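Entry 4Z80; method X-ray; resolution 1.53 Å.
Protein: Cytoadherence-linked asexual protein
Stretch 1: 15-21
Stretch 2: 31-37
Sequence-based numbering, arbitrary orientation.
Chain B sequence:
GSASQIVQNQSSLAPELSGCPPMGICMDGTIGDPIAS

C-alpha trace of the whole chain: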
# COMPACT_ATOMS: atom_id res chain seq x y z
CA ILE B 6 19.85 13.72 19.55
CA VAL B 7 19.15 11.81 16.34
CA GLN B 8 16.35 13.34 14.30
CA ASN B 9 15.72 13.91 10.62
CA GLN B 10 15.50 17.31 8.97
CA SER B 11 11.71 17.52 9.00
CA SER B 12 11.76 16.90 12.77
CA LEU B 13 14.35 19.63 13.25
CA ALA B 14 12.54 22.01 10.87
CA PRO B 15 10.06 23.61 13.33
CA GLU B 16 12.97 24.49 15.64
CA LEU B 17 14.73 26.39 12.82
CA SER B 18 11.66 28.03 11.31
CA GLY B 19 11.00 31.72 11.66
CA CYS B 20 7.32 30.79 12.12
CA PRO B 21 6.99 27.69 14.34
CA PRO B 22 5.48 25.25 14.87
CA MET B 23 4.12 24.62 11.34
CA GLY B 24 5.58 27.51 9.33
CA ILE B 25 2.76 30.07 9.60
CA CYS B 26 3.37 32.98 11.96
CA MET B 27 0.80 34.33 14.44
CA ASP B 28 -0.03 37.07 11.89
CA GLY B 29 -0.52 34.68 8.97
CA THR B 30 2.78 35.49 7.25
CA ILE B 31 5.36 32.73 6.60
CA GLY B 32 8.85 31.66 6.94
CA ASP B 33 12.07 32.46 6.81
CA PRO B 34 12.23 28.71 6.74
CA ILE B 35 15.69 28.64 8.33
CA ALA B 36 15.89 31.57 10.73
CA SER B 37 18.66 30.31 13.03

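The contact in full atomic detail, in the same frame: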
# COMPACT_ATOMS: atom_id res chain seq x y z
N PRO B 15 10.80 22.60 12.54
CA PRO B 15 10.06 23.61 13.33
C PRO B 15 10.94 24.40 14.29
O PRO B 15 10.59 25.52 14.66
CB PRO B 15 9.02 22.78 14.11
CG PRO B 15 9.38 21.35 13.89
CD PRO B 15 10.18 21.27 12.64
N GLU B 16 12.08 23.84 14.68
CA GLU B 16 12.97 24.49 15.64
C GLU B 16 13.89 25.50 14.95
O GLU B 16 14.55 26.30 15.62
CB GLU B 16 13.79 23.43 16.38
CG GLU B 16 12.96 22.22 16.83
CD GLU B 16 11.75 22.63 17.65
OE1 GLU B 16 11.83 23.67 18.34
OE2 GLU B 16 10.73 21.91 17.61
N LEU B 17 13.93 25.46 13.62
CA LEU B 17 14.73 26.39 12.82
C LEU B 17 13.86 27.46 12.17
O LEU B 17 14.35 28.51 11.79
CB LEU B 17 15.50 25.65 11.73
CG LEU B 17 16.46 24.54 12.18
CD1 LEU B 17 17.18 23.95 10.98
CD2 LEU B 17 17.45 25.07 13.20
N SER B 18 12.58 27.16 12.02
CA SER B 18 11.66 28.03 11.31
C SER B 18 11.52 29.39 11.96
O SER B 18 11.59 29.51 13.18
CB SER B 18 10.28 27.37 11.22
OG SER B 18 9.34 28.22 10.58
N GLY B 19 11.32 30.41 11.14
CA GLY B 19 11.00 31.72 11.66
C GLY B 19 9.57 31.77 12.18
O GLY B 19 9.22 32.67 12.95
N CYS B 20 8.74 30.81 11.76
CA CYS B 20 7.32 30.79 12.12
C CYS B 20 6.86 29.42 12.63
O CYS B 20 6.00 28.79 12.01
CB CYS B 20 6.47 31.19 10.91
SG CYS B 20 6.72 32.90 10.36
N PRO B 21 7.41 28.97 13.77
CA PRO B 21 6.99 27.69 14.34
C PRO B 21 5.56 27.75 14.86
O PRO B 21 5.07 28.84 15.12
CB PRO B 21 7.98 27.48 15.48
CG PRO B 21 8.38 28.87 15.89
CD PRO B 21 8.39 29.67 14.62
N ILE B 31 4.52 33.93 6.52
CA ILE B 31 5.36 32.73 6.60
C ILE B 31 6.81 32.97 6.88
O ILE B 31 7.30 34.05 6.82
CB ILE B 31 5.38 31.90 5.31
CG1 ILE B 31 5.83 32.74 4.16
CG2 ILE B 31 4.06 31.30 5.01
CD1 ILE B 31 6.60 31.98 3.12
N GLY B 32 7.46 31.89 7.20
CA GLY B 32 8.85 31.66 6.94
C GLY B 32 9.74 32.77 6.50
O GLY B 32 9.48 33.50 5.62
N ASP B 33 10.80 32.88 7.21
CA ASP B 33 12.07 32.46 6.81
C ASP B 33 12.09 31.03 7.25
O ASP B 33 11.99 30.77 8.41
CB ASP B 33 13.15 33.25 7.48
CG ASP B 33 14.49 32.87 7.05
OD1 ASP B 33 14.67 31.77 6.54
OD2 ASP B 33 15.41 33.69 7.24
N PRO B 34 12.24 30.11 6.31
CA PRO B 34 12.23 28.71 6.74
C PRO B 34 13.39 28.31 7.62
O PRO B 34 13.22 27.48 8.46
CB PRO B 34 12.20 27.92 5.46
CG PRO B 34 12.75 28.80 4.43
CD PRO B 34 12.24 30.11 4.76
N ILE B 35 14.57 28.91 7.44
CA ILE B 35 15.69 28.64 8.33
C ILE B 35 16.17 29.96 8.92
O ILE B 35 16.97 30.68 8.31
CB ILE B 35 16.83 27.91 7.61
CG1 ILE B 35 16.32 26.58 7.04
CG2 ILE B 35 18.00 27.67 8.56
CD1 ILE B 35 17.35 25.78 6.25
N ALA B 36 15.68 30.26 10.12
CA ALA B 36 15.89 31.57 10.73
C ALA B 36 16.98 31.57 11.79
O ALA B 36 17.29 32.61 12.37
CB ALA B 36 14.58 32.07 11.33
N SER B 37 17.58 30.41 12.05
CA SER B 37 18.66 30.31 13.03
C SER B 37 19.58 29.16 12.67
O SER B 37 19.27 28.38 11.77
CB SER B 37 18.09 30.12 14.44
OG SER B 37 17.40 28.90 14.55
OXT SER B 37 20.65 29.00 13.26

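What does the start of stretch 1 contribute? Very little: Pro15 makes no contact, and Glu16 only brushes the chain end, its O lying 4.0 Å from Ser37 OG. The side chain of Glu16 leaves CA pointing away from stretch 2, and its carboxylate is hydrogen-bonded elsewhere in the structure.

How does Leu17 engage the other stretch? It does so mainly through its backbone, as Ala36 N donates a nearly straight hydrogen bond to Leu17 O, 2.8 Å long. The side chain, in the m,t rotamer, sets off sideways and brings CD2 within 4.1 Å of Ser37 OG, a packing contact at the C-terminal residue. Of the residues in stretch 1, Leu17 has the most surface covered by stretch 2.

What joins Ser18 and Gly19 to stretch 2? Ser18 presents its backbone, with CA 3.3 Å from Pro34 O in a CA-H...O contact, while its OG accepts a hydrogen bond from Cys20 N at 2.9 Å and so helps to fix the local turn. Next, Gly19 N donates to Asp33 O at 2.8 Å, the second backbone hydrogen bond across the contact. Glycine suits this spot because a CB here would point toward stretch 2 and lie tight against Asp33 O; without one, Gly19 CA packs 3.6 Å from Ala36 CB, the small methyl that Ala36 directs toward stretch 1. On the other side, Asp33 OD1 accepts a weak hydrogen bond from Ile35 N at 3.0 Å, bracing the backbone between the two bonded positions.

Where does the contact end? Buried Cys20 points toward stretch 2 and sets SG 3.4 Å from Gly32 N and 3.5 Å from Ile31 C, touching backbone; the sulfur is also covalently bonded elsewhere in the structure. Pro21 lies beyond reach.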